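Local structure of Pts system, fructose-specific iiabc component (Borrelia burgdorferi, 5DLE) at residues K13-T18 against K65-V70; V17-V22 against V74-D79; V70-D75 against V88-T93. The protein is a fructose-specific IIABC transporter component, here its IIB domain, which probably passes a phosphoryl group from phosphohistidine to incoming fructose through a phosphocysteine. All blocks are in the same frame, centred on the assembly; numbering follows the deposited sequence.

All three contacts belong to one sheet, in which strand 13-19 lies next to strand 69-74 and strand 69-74 next to strand 88-91. Interactions 1 and 2 both start from strand 13-19 and share Val17 and Thr18, yet their centres are 16 Å apart, on opposite sides of the chain's centre. Interaction 3 continues from interaction 1 at Val70 and meets interaction 2 at Val74 and Asp75, with centres 11 Å and 8 Å away respectively. Interaction 1 thus joins the N-terminal ends of the central strands, interaction 3 adds the outer strand, and interaction 2 closes the C-terminal ends, where the loop with Cys20, the chain's single cysteine, begins.

Interaction 1 of 3, residues K13-T18 against K65-V70; sequences KIVAVT and KNASVV
Val15 pushes its CG2 methyl into a hollow between Ala67 and Val70. Ala67 CB forms one wall, 3.7 Å from Val15 CG2, and Val70 CG2 forms the other, also 3.7 Å from Val15 CG2. A chi1 of -63° sets Val15 CG1 anti to the carbonyl carbon, where it rests against Ala67 CB at 3.9 Å, and CG2 is left between the backbone N and the carbonyl carbon. The side chains of Val15 and Val70 cross obliquely. On the other face of the sheet Ile14 lies alongside Val69, both pointing the same way; the approach of Val69 CG2 to Ile14 CG1, 3.6 Å, is tentative because Val69 is modelled in two conformers.

The backbones come together as parallel neighbours. Ser68 N bonds to Lys13 O at 2.7 Å, with 160° at the hydrogen, in the plane of that carbonyl. Two residues on, Val15 N reaches Val69 O at 3.2 Å, and Val70 CA makes a C-H...O contact with Val15 O. At the outer end the extended Lys13 chain runs beside Asn66, its CD 4.0 Å from Asn66 CB. Water fills in around this polar edge: one molecule links Lys13 N, Asn66 O and Ser68 OG, while another takes a bond from Lys13 NZ and a weak one from Asn66 ND2. Ser68 OG also bonds to Glu12.

The contact marks the turn where helix 61-66 gives way to strand 69-74, which enters the sheet beside strand 13-19. Strand 44-50 lies along the other edge of 13-19, through backbone bonds from Ile14 to Ser44 and Arg46. Leu59 packs on Val15 on one face, and on the other Ile45 and Ile71 flank Ile14 while Phe108 meets Val69.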
ATOM      1  N   LYS A  13      12.804 -14.871 -21.999  1.00 23.23           N
ATOM      2  CA  LYS A  13      11.780 -13.875 -21.688  1.00 20.81           C
ATOM      3  C   LYS A  13      10.784 -14.433 -20.681  1.00 20.65           C
ATOM      4  O   LYS A  13      10.287 -15.554 -20.815  1.00 21.31           O
ATOM      5  CB  LYS A  13      11.056 -13.437 -22.959  1.00 23.61           C
ATOM      6  CG  LYS A  13      11.999 -12.672 -23.947  1.00 26.80           C
ATOM      7  CD  LYS A  13      11.269 -12.331 -25.220  1.00 35.29           C
ATOM      8  CE  LYS A  13      12.186 -11.626 -26.192  1.00 43.58           C
ATOM      9  NZ  LYS A  13      11.412 -11.000 -27.291  1.00 47.00           N
ATOM     10  N   ILE A  14      10.457 -13.621 -19.681  1.00 15.93           N
ATOM     11  CA  ILE A  14       9.371 -13.932 -18.749  1.00 18.65           C
ATOM     12  C   ILE A  14       8.261 -12.926 -19.009  1.00 16.57           C
ATOM     13  O   ILE A  14       8.551 -11.755 -19.280  1.00 19.06           O
ATOM     14  CB  ILE A  14       9.862 -13.837 -17.289  1.00 15.65           C
ATOM     15  CG1 ILE A  14      10.975 -14.849 -17.023  1.00 18.60           C
ATOM     16  CG2 ILE A  14       8.672 -14.005 -16.286  1.00 16.10           C
ATOM     17  CD1 ILE A  14      11.573 -14.774 -15.627  1.00 21.40           C
ATOM     18  N   VAL A  15       7.004 -13.367 -18.969  1.00 14.22           N
ATOM     19  CA  VAL A  15       5.910 -12.401 -18.845  1.00 14.31           C
ATOM     20  C   VAL A  15       5.176 -12.670 -17.543  1.00 14.71           C
ATOM     21  O   VAL A  15       5.148 -13.804 -17.029  1.00 14.11           O
ATOM     22  CB  VAL A  15       4.934 -12.418 -20.044  1.00 18.01           C
ATOM     23  CG1 VAL A  15       5.683 -11.997 -21.320  1.00 19.63           C
ATOM     24  CG2 VAL A  15       4.259 -13.790 -20.210  1.00 16.71           C
ATOM     25  N   ALA A  16       4.602 -11.611 -16.979  1.00 13.57           N
ATOM     26  CA  ALA A  16       3.883 -11.781 -15.726  1.00 13.33           C
ATOM     27  C   ALA A  16       2.628 -10.924 -15.733  1.00 13.67           C
ATOM     28  O   ALA A  16       2.558  -9.908 -16.446  1.00 14.46           O
ATOM     29  CB  ALA A  16       4.749 -11.382 -14.515  1.00 13.26           C
ATOM     30  N   VAL A  17       1.643 -11.318 -14.909  1.00 12.15           N
ATOM     31  CA  VAL A  17       0.511 -10.446 -14.586  1.00 12.99           C
ATOM     32  C   VAL A  17       0.482 -10.333 -13.079  1.00 12.89           C
ATOM     33  O   VAL A  17       0.559 -11.358 -12.386  1.00 13.56           O
ATOM     34  CB  VAL A  17      -0.843 -11.006 -15.072  1.00 13.78           C
ATOM     35  CG1 VAL A  17      -1.971 -10.045 -14.731  1.00 16.41           C
ATOM     36  CG2 VAL A  17      -0.833 -11.292 -16.576  1.00 16.31           C
ATOM     37  N   THR A  18       0.343  -9.101 -12.562  1.00 11.23           N
ATOM     38  CA  THR A  18       0.107  -8.947 -11.136  1.00 11.12           C
ATOM     39  C   THR A  18      -1.265  -8.308 -10.978  1.00 13.80           C
ATOM     40  O   THR A  18      -1.645  -7.408 -11.737  1.00 15.51           O
ATOM     41  CB  THR A  18       1.186  -8.152 -10.444  1.00 12.22           C
ATOM     42  OG1 THR A  18       1.150  -6.765 -10.861  1.00 14.50           O
ATOM     43  CG2 THR A  18       2.577  -8.795 -10.704  1.00 13.55           C
ATOM     44  N   LYS A  65       3.541 -15.278 -26.749  1.00 19.03           N
ATOM     45  CA  LYS A  65       4.137 -16.261 -27.650  1.00 18.26           C
ATOM     46  C   LYS A  65       5.631 -16.456 -27.379  1.00 19.23           C
ATOM     47  O   LYS A  65       6.123 -17.592 -27.325  1.00 19.15           O
ATOM     48  CB  LYS A  65       3.903 -15.826 -29.104  1.00 20.95           C
ATOM     49  CG  LYS A  65       4.681 -16.662 -30.087  1.00 23.16           C
ATOM     50  CD  LYS A  65       4.519 -16.127 -31.537  1.00 27.41           C
ATOM     51  CE  LYS A  65       5.544 -16.776 -32.455  1.00 39.21           C
ATOM     52  NZ  LYS A  65       6.892 -16.117 -32.300  1.00 42.23           N
ATOM     53  N   ASN A  66       6.369 -15.358 -27.194  1.00 18.64           N
ATOM     54  CA  ASN A  66       7.820 -15.442 -27.066  1.00 19.69           C
ATOM     55  C   ASN A  66       8.306 -15.823 -25.681  1.00 20.97           C
ATOM     56  O   ASN A  66       9.490 -16.119 -25.518  1.00 22.61           O
ATOM     57  CB  ASN A  66       8.439 -14.114 -27.497  1.00 24.66           C
ATOM     58  CG  ASN A  66       8.220 -13.839 -28.978  1.00 28.61           C
ATOM     59  OD1 ASN A  66       8.119 -14.766 -29.777  1.00 30.40           O
ATOM     60  ND2 ASN A  66       8.121 -12.567 -29.335  1.00 38.12           N
ATOM     61  N   ALA A  67       7.430 -15.816 -24.678  1.00 18.04           N
ATOM     62  CA  ALA A  67       7.858 -16.028 -23.300  1.00 15.58           C
ATOM     63  C   ALA A  67       8.242 -17.478 -23.046  1.00 14.75           C
ATOM     64  O   ALA A  67       7.611 -18.406 -23.554  1.00 18.49           O
ATOM     65  CB  ALA A  67       6.701 -15.648 -22.364  1.00 14.24           C
ATOM     66  N   SER A  68       9.245 -17.662 -22.179  1.00 16.73           N
ATOM     67  CA  SER A  68       9.581 -18.998 -21.715  1.00 17.28           C
ATOM     68  C   SER A  68       8.609 -19.463 -20.652  1.00 16.46           C
ATOM     69  O   SER A  68       8.319 -20.662 -20.542  1.00 17.53           O
ATOM     70  CB  SER A  68      10.986 -19.046 -21.138  1.00 24.17           C
ATOM     71  OG  SER A  68      11.935 -18.842 -22.160  1.00 25.81           O
ATOM     72  N   VAL A  69       8.148 -18.524 -19.831  1.00 14.51           N
ATOM     73  CA  VAL A  69       7.276 -18.825 -18.693  0.53 15.14           C
ATOM     74  C   VAL A  69       6.316 -17.662 -18.502  1.00 16.90           C
ATOM     75  O   VAL A  69       6.626 -16.524 -18.860  1.00 15.31           O
ATOM     76  CB  VAL A  69       8.116 -19.072 -17.407  0.53 16.29           C
ATOM     77  CG1 VAL A  69       8.904 -20.380 -17.517  0.53 12.51           C
ATOM     78  CG2 VAL A  69       9.139 -17.972 -17.236  0.53 15.85           C
ATOM     79  N   VAL A  70       5.159 -17.956 -17.903  1.00 14.04           N
ATOM     80  CA  VAL A  70       4.191 -16.948 -17.460  1.00 12.92           C
ATOM     81  C   VAL A  70       4.091 -17.030 -15.935  1.00 14.65           C
ATOM     82  O   VAL A  70       3.835 -18.107 -15.392  1.00 14.99           O
ATOM     83  CB  VAL A  70       2.798 -17.208 -18.069  1.00 13.99           C
ATOM     84  CG1 VAL A  70       1.768 -16.210 -17.548  1.00 14.68           C
ATOM     85  CG2 VAL A  70       2.832 -17.205 -19.639  1.00 16.62           C
TER
HETATM   86  O   HOH W   1      11.878 -16.945 -24.079  1.00 19.95           O
HETATM   87  O   HOH W   2       8.600 -10.490 -26.636  1.00 31.60           O

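Interaction 2 of 3, residues V17-V22 against V74-D79; sequences VTACPV and VDKDID
Ala19 and Val74 meet as the last parallel bridge between their strands, and this is the tight part of the contact. Asp75 N bonds to Ala19 O at 2.8 Å, with 162° at the hydrogen and the donor almost straight out from the carbonyl. Val74 CA comes up to the same oxygen at 3.3 Å in a C-H...O contact, so Ala19 O is approached by two successive residues. On the face carrying their side chains, Ala19 CB touches Val74 CG1 at 3.8 Å.

Beyond that the loop 74-79 folds back over the strand and the packing is looser. Ile78 lays CG2 against Ala19 CB at 4.0 Å and, with chi2 at 165°, extends CD1 toward Val17, meeting CG1 there tip to tip at 3.9 Å. Lys76 passes its extended chain by Ala19, with CG and CE both near that methyl, and carries NZ on to Gly51 O. Pro21 stands at about a right angle to Asp75, its CD 3.8 Å from Asp75 O. Solvent lies on the side of Asp77 and Asp79, both exposed.

Cys20 follows directly on the end of strand 13-19, its SG 3.4 Å from Asp75 OD2, an oxygen that is hydrogen-bonded to Thr93 OG1. As in other IIB domains, this cysteine is probably the one that takes up the phosphoryl group. Around it, His26 of helix 25-40 touches Cys20, and Cys20 N bonds to Thr27 OG1. A neighbouring subunit packs against Pro21 and Asp75, with its Asn98 ND2 bonded to Pro21 O and its Val94 against both. Strand 13-19 runs between strands 44-50 and 69-74, with Gln50 beside Ala19, Lys76 and Ile78.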
ATOM      1  N   VAL A  17       1.643 -11.318 -14.909  1.00 12.15           N
ATOM      2  CA  VAL A  17       0.511 -10.446 -14.586  1.00 12.99           C
ATOM      3  C   VAL A  17       0.482 -10.333 -13.079  1.00 12.89           C
ATOM      4  O   VAL A  17       0.559 -11.358 -12.386  1.00 13.56           O
ATOM      5  CB  VAL A  17      -0.843 -11.006 -15.072  1.00 13.78           C
ATOM      6  CG1 VAL A  17      -1.971 -10.045 -14.731  1.00 16.41           C
ATOM      7  CG2 VAL A  17      -0.833 -11.292 -16.576  1.00 16.31           C
ATOM      8  N   THR A  18       0.343  -9.101 -12.562  1.00 11.23           N
ATOM      9  CA  THR A  18       0.107  -8.947 -11.136  1.00 11.12           C
ATOM     10  C   THR A  18      -1.265  -8.308 -10.978  1.00 13.80           C
ATOM     11  O   THR A  18      -1.645  -7.408 -11.737  1.00 15.51           O
ATOM     12  CB  THR A  18       1.186  -8.152 -10.444  1.00 12.22           C
ATOM     13  OG1 THR A  18       1.150  -6.765 -10.861  1.00 14.50           O
ATOM     14  CG2 THR A  18       2.577  -8.795 -10.704  1.00 13.55           C
ATOM     15  N   ALA A  19      -2.038  -8.815 -10.017  1.00 14.13           N
ATOM     16  CA  ALA A  19      -3.414  -8.332  -9.890  1.00 15.14           C
ATOM     17  C   ALA A  19      -3.851  -8.474  -8.449  1.00 14.72           C
ATOM     18  O   ALA A  19      -4.031  -9.576  -7.971  1.00 16.81           O
ATOM     19  CB  ALA A  19      -4.352  -9.113 -10.811  1.00 18.16           C
ATOM     20  N   CYS A  20      -4.023  -7.346  -7.770  1.00 14.35           N
ATOM     21  CA  CYS A  20      -4.608  -7.341  -6.416  1.00 12.91           C
ATOM     22  C   CYS A  20      -5.692  -6.276  -6.427  1.00 13.87           C
ATOM     23  O   CYS A  20      -5.397  -5.109  -6.708  1.00 18.33           O
ATOM     24  CB  CYS A  20      -3.524  -7.062  -5.396  1.00 13.18           C
ATOM     25  SG  CYS A  20      -4.277  -6.899  -3.734  1.00 13.78           S
ATOM     26  N   PRO A  21      -6.930  -6.611  -6.052  1.00 13.90           N
ATOM     27  CA  PRO A  21      -8.008  -5.617  -6.147  1.00 16.77           C
ATOM     28  C   PRO A  21      -8.166  -4.771  -4.888  1.00 17.59           C
ATOM     29  O   PRO A  21      -9.279  -4.362  -4.562  1.00 19.34           O
ATOM     30  CB  PRO A  21      -9.254  -6.484  -6.369  1.00 17.51           C
ATOM     31  CG  PRO A  21      -8.940  -7.733  -5.575  1.00 17.81           C
ATOM     32  CD  PRO A  21      -7.421  -7.966  -5.788  1.00 15.33           C
ATOM     33  N   VAL A  22      -7.086  -4.526  -4.163  1.00 12.91           N
ATOM     34  CA  VAL A  22      -7.045  -3.587  -3.057  1.00 11.49           C
ATOM     35  C   VAL A  22      -6.061  -2.500  -3.456  1.00 12.84           C
ATOM     36  O   VAL A  22      -4.843  -2.754  -3.465  1.00 14.97           O
ATOM     37  CB  VAL A  22      -6.632  -4.255  -1.756  1.00 13.35           C
ATOM     38  CG1 VAL A  22      -6.512  -3.190  -0.654  1.00 12.91           C
ATOM     39  CG2 VAL A  22      -7.655  -5.277  -1.378  1.00 14.98           C
ATOM     40  N   VAL A  74      -1.579 -13.142  -8.447  1.00 15.48           N
ATOM     41  CA  VAL A  74      -2.945 -12.641  -8.542  1.00 13.88           C
ATOM     42  C   VAL A  74      -3.706 -13.014  -7.293  1.00 17.15           C
ATOM     43  O   VAL A  74      -3.524 -14.105  -6.729  1.00 17.14           O
ATOM     44  CB  VAL A  74      -3.670 -13.143  -9.810  1.00 18.31           C
ATOM     45  CG1 VAL A  74      -2.918 -12.672 -11.063  1.00 16.04           C
ATOM     46  CG2 VAL A  74      -3.714 -14.679  -9.874  1.00 19.83           C
ATOM     47  N   ASP A  75      -4.564 -12.078  -6.879  1.00 15.37           N
ATOM     48  CA  ASP A  75      -5.499 -12.291  -5.789  1.00 16.31           C
ATOM     49  C   ASP A  75      -6.926 -12.138  -6.270  1.00 21.07           C
ATOM     50  O   ASP A  75      -7.809 -11.779  -5.475  1.00 22.69           O
ATOM     51  CB  ASP A  75      -5.271 -11.276  -4.679  1.00 15.19           C
ATOM     52  CG  ASP A  75      -3.834 -11.262  -4.163  1.00 16.07           C
ATOM     53  OD1 ASP A  75      -3.196 -12.335  -4.043  1.00 19.03           O
ATOM     54  OD2 ASP A  75      -3.383 -10.168  -3.772  1.00 19.40           O
ATOM     55  N   LYS A  76      -7.158 -12.317  -7.559  1.00 21.68           N
ATOM     56  CA  LYS A  76      -8.474 -12.313  -8.175  1.00 23.27           C
ATOM     57  C   LYS A  76      -8.345 -13.147  -9.440  1.00 25.88           C
ATOM     58  O   LYS A  76      -7.234 -13.403  -9.914  1.00 23.78           O
ATOM     59  CB  LYS A  76      -8.962 -10.892  -8.488  1.00 26.13           C
ATOM     60  CG  LYS A  76      -8.111 -10.161  -9.532  1.00 31.71           C
ATOM     61  CD  LYS A  76      -8.757  -8.834  -9.928  1.00 39.79           C
ATOM     62  CE  LYS A  76      -8.307  -8.398 -11.325  1.00 45.31           C
ATOM     63  NZ  LYS A  76      -8.868  -7.074 -11.745  1.00 46.20           N
ATOM     64  N   ASP A  77      -9.481 -13.599  -9.963  1.00 27.22           N
ATOM     65  CA  ASP A  77      -9.457 -14.347 -11.216  1.00 27.65           C
ATOM     66  C   ASP A  77      -9.174 -13.398 -12.366  1.00 28.65           C
ATOM     67  O   ASP A  77      -9.690 -12.281 -12.404  1.00 32.80           O
ATOM     68  CB  ASP A  77     -10.786 -15.069 -11.427  1.00 42.28           C
ATOM     69  CG  ASP A  77     -10.983 -16.228 -10.462  1.00 52.25           C
ATOM     70  OD1 ASP A  77      -9.985 -16.880 -10.084  1.00 53.52           O
ATOM     71  OD2 ASP A  77     -12.140 -16.507 -10.092  1.00 60.21           O
ATOM     72  N   ILE A  78      -8.301 -13.823 -13.294  1.00 26.90           N
ATOM     73  CA  ILE A  78      -8.005 -13.049 -14.493  1.00 26.78           C
ATOM     74  C   ILE A  78      -8.241 -13.975 -15.683  1.00 26.51           C
ATOM     75  O   ILE A  78      -8.475 -15.175 -15.515  1.00 25.01           O
ATOM     76  CB  ILE A  78      -6.562 -12.492 -14.510  1.00 20.95           C
ATOM     77  CG1 ILE A  78      -5.563 -13.648 -14.561  1.00 22.54           C
ATOM     78  CG2 ILE A  78      -6.281 -11.614 -13.259  1.00 22.53           C
ATOM     79  CD1 ILE A  78      -4.199 -13.190 -14.940  1.00 23.46           C
ATOM     80  N   ASP A  79      -8.189 -13.412 -16.900  1.00 28.65           N
ATOM     81  CA  ASP A  79      -8.339 -14.295 -18.059  1.00 33.32           C
ATOM     82  C   ASP A  79      -7.049 -15.067 -18.260  1.00 21.20           C
ATOM     83  O   ASP A  79      -5.971 -14.468 -18.392  1.00 27.88           O
ATOM     84  CB  ASP A  79      -8.703 -13.587 -19.361  1.00 45.04           C
ATOM     85  CG  ASP A  79      -8.721 -14.591 -20.572  1.00 53.70           C
ATOM     86  OD1 ASP A  79      -7.855 -14.479 -21.492  1.00 55.09           O
ATOM     87  OD2 ASP A  79      -9.572 -15.537 -20.566  1.00 52.27           O
TER

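Interaction 3 of 3, residues V70-D75 against V88-T93; sequences VILAVD and VYKVST
Thr93 grips the carboxylate of Asp75 with two donors. Its backbone N bonds to OD1 of Asp75 at 3.0 Å, on the syn side but 33° out of the carboxylate plane. Its hydroxyl OG1 bonds to Asp75 OD2, also syn and nearer the plane; the modelled 2.5 Å is unusually short and its exact length doubtful. Two donors, one on each oxygen, would limit rotation of the carboxylate.

The two parallel strands hold this pair in place. Four backbone bonds alternate between them: Tyr89 N to Val70 O, Leu72 N to Tyr89 O, Val91 N to Leu72 O at 2.8 Å, and Val74 N to Val91 O. Leu72 CD1 touches Val88 CG1 at 3.7 Å, the side chains slanting across each other, and Val74 CG2 meets Lys90 CD at 4.0 Å, the two side chains at about a right angle. Further out, Lys90 NZ pairs with Glu80 in a salt bridge, Tyr89 OH bonds to Glu106, and Ser92 serves as N-cap of helix 93-98, its OG bonded to Lys95 N.

Thr93 OG1 also bonds to His26 ND1, so one hydroxyl ties the carboxylate to the imidazole that borders Cys20, consistent with a second-shell role around that cysteine.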
ATOM      1  N   VAL A  70       5.159 -17.956 -17.903  1.00 14.04           N
ATOM      2  CA  VAL A  70       4.191 -16.948 -17.460  1.00 12.92           C
ATOM      3  C   VAL A  70       4.091 -17.030 -15.935  1.00 14.65           C
ATOM      4  O   VAL A  70       3.835 -18.107 -15.392  1.00 14.99           O
ATOM      5  CB  VAL A  70       2.798 -17.208 -18.069  1.00 13.99           C
ATOM      6  CG1 VAL A  70       1.768 -16.210 -17.548  1.00 14.68           C
ATOM      7  CG2 VAL A  70       2.832 -17.205 -19.639  1.00 16.62           C
ATOM      8  N   ILE A  71       4.235 -15.900 -15.246  1.00 12.69           N
ATOM      9  CA  ILE A  71       4.076 -15.847 -13.795  1.00 11.82           C
ATOM     10  C   ILE A  71       2.844 -15.003 -13.494  1.00 12.36           C
ATOM     11  O   ILE A  71       2.747 -13.847 -13.922  1.00 14.67           O
ATOM     12  CB  ILE A  71       5.320 -15.269 -13.101  1.00 13.05           C
ATOM     13  CG1 ILE A  71       6.535 -16.148 -13.396  1.00 17.80           C
ATOM     14  CG2 ILE A  71       5.100 -15.118 -11.555  1.00 12.90           C
ATOM     15  CD1 ILE A  71       7.800 -15.593 -12.784  1.00 19.32           C
ATOM     16  N   LEU A  72       1.887 -15.589 -12.788  1.00 11.60           N
ATOM     17  CA  LEU A  72       0.663 -14.864 -12.415  1.00 11.70           C
ATOM     18  C   LEU A  72       0.712 -14.662 -10.921  1.00 15.00           C
ATOM     19  O   LEU A  72       0.671 -15.642 -10.172  1.00 17.73           O
ATOM     20  CB  LEU A  72      -0.575 -15.674 -12.785  1.00 14.49           C
ATOM     21  CG  LEU A  72      -0.706 -16.049 -14.251  1.00 15.67           C
ATOM     22  CD1 LEU A  72      -2.009 -16.818 -14.500  1.00 18.20           C
ATOM     23  CD2 LEU A  72      -0.548 -14.818 -15.195  1.00 15.78           C
ATOM     24  N   ALA A  73       0.776 -13.411 -10.491  1.00 11.64           N
ATOM     25  CA  ALA A  73       0.786 -13.120  -9.065  1.00 13.75           C
ATOM     26  C   ALA A  73      -0.532 -12.381  -8.813  1.00 12.45           C
ATOM     27  O   ALA A  73      -0.615 -11.159  -8.981  1.00 12.97           O
ATOM     28  CB  ALA A  73       2.022 -12.294  -8.680  1.00 12.44           C
ATOM     29  N   VAL A  74      -1.579 -13.142  -8.447  1.00 15.48           N
ATOM     30  CA  VAL A  74      -2.945 -12.641  -8.542  1.00 13.88           C
ATOM     31  C   VAL A  74      -3.706 -13.014  -7.293  1.00 17.15           C
ATOM     32  O   VAL A  74      -3.524 -14.105  -6.729  1.00 17.14           O
ATOM     33  CB  VAL A  74      -3.670 -13.143  -9.810  1.00 18.31           C
ATOM     34  CG1 VAL A  74      -2.918 -12.672 -11.063  1.00 16.04           C
ATOM     35  CG2 VAL A  74      -3.714 -14.679  -9.874  1.00 19.83           C
ATOM     36  N   ASP A  75      -4.564 -12.078  -6.879  1.00 15.37           N
ATOM     37  CA  ASP A  75      -5.499 -12.291  -5.789  1.00 16.31           C
ATOM     38  C   ASP A  75      -6.926 -12.138  -6.270  1.00 21.07           C
ATOM     39  O   ASP A  75      -7.809 -11.779  -5.475  1.00 22.69           O
ATOM     40  CB  ASP A  75      -5.271 -11.276  -4.679  1.00 15.19           C
ATOM     41  CG  ASP A  75      -3.834 -11.262  -4.163  1.00 16.07           C
ATOM     42  OD1 ASP A  75      -3.196 -12.335  -4.043  1.00 19.03           O
ATOM     43  OD2 ASP A  75      -3.383 -10.168  -3.772  1.00 19.40           O
ATOM     44  N   VAL A  88       2.819 -22.008 -16.762  1.00 15.36           N
ATOM     45  CA  VAL A  88       2.206 -20.933 -15.978  1.00 14.27           C
ATOM     46  C   VAL A  88       2.406 -21.254 -14.508  1.00 16.22           C
ATOM     47  O   VAL A  88       2.026 -22.333 -14.044  1.00 17.25           O
ATOM     48  CB  VAL A  88       0.713 -20.766 -16.307  1.00 14.84           C
ATOM     49  CG1 VAL A  88       0.101 -19.689 -15.392  1.00 17.59           C
ATOM     50  CG2 VAL A  88       0.484 -20.394 -17.778  1.00 16.25           C
ATOM     51  N   TYR A  89       2.999 -20.302 -13.773  1.00 16.36           N
ATOM     52  CA  TYR A  89       3.208 -20.426 -12.341  1.00 14.40           C
ATOM     53  C   TYR A  89       2.326 -19.384 -11.685  1.00 15.15           C
ATOM     54  O   TYR A  89       2.588 -18.177 -11.813  1.00 16.51           O
ATOM     55  CB  TYR A  89       4.662 -20.197 -11.983  1.00 16.60           C
ATOM     56  CG  TYR A  89       5.009 -20.667 -10.611  1.00 21.95           C
ATOM     57  CD1 TYR A  89       4.459 -21.824 -10.086  1.00 34.15           C
ATOM     58  CD2 TYR A  89       5.878 -19.951  -9.843  1.00 30.37           C
ATOM     59  CE1 TYR A  89       4.789 -22.245  -8.800  1.00 37.46           C
ATOM     60  CE2 TYR A  89       6.220 -20.370  -8.564  1.00 33.14           C
ATOM     61  CZ  TYR A  89       5.682 -21.499  -8.056  1.00 33.67           C
ATOM     62  OH  TYR A  89       6.039 -21.871  -6.781  1.00 34.09           O
ATOM     63  N   LYS A  90       1.275 -19.848 -11.012  1.00 15.75           N
ATOM     64  CA  LYS A  90       0.307 -18.946 -10.386  1.00 13.10           C
ATOM     65  C   LYS A  90       0.460 -18.969  -8.870  1.00 14.95           C
ATOM     66  O   LYS A  90       0.410 -20.040  -8.245  1.00 16.37           O
ATOM     67  CB  LYS A  90      -1.117 -19.352 -10.767  1.00 17.87           C
ATOM     68  CG  LYS A  90      -2.169 -18.475 -10.149  1.00 20.59           C
ATOM     69  CD  LYS A  90      -3.410 -18.483 -11.023  1.00 27.83           C
ATOM     70  CE  LYS A  90      -4.342 -19.603 -10.634  1.00 38.16           C
ATOM     71  NZ  LYS A  90      -5.689 -19.421 -11.260  1.00 37.20           N
ATOM     72  N   VAL A  91       0.610 -17.769  -8.288  1.00 12.75           N
ATOM     73  CA  VAL A  91       0.812 -17.556  -6.859  1.00 13.62           C
ATOM     74  C   VAL A  91       0.025 -16.326  -6.448  1.00 14.03           C
ATOM     75  O   VAL A  91      -0.493 -15.569  -7.273  1.00 15.77           O
ATOM     76  CB  VAL A  91       2.306 -17.376  -6.499  1.00 18.67           C
ATOM     77  CG1 VAL A  91       3.102 -18.656  -6.890  1.00 23.85           C
ATOM     78  CG2 VAL A  91       2.888 -16.173  -7.222  1.00 18.61           C
ATOM     79  N   SER A  92      -0.105 -16.167  -5.142  1.00 12.86           N
ATOM     80  CA  SER A  92      -0.723 -14.963  -4.609  1.00 11.83           C
ATOM     81  C   SER A  92       0.242 -13.795  -4.706  1.00 14.46           C
ATOM     82  O   SER A  92       1.437 -13.982  -4.860  1.00 14.45           O
ATOM     83  CB  SER A  92      -1.084 -15.195  -3.141  1.00 14.16           C
ATOM     84  OG  SER A  92       0.117 -15.378  -2.375  1.00 16.77           O
ATOM     85  N   THR A  93      -0.279 -12.567  -4.549  1.00 13.48           N
ATOM     86  CA  THR A  93       0.672 -11.454  -4.481  1.00 13.01           C
ATOM     87  C   THR A  93       1.569 -11.521  -3.251  1.00 12.80           C
ATOM     88  O   THR A  93       2.746 -11.163  -3.331  1.00 14.38           O
ATOM     89  CB  THR A  93      -0.003 -10.087  -4.575  1.00 14.19           C
ATOM     90  OG1 THR A  93      -0.874  -9.839  -3.464  1.00 13.93           O
ATOM     91  CG2 THR A  93      -0.718  -9.871  -5.906  1.00 15.42           C
TER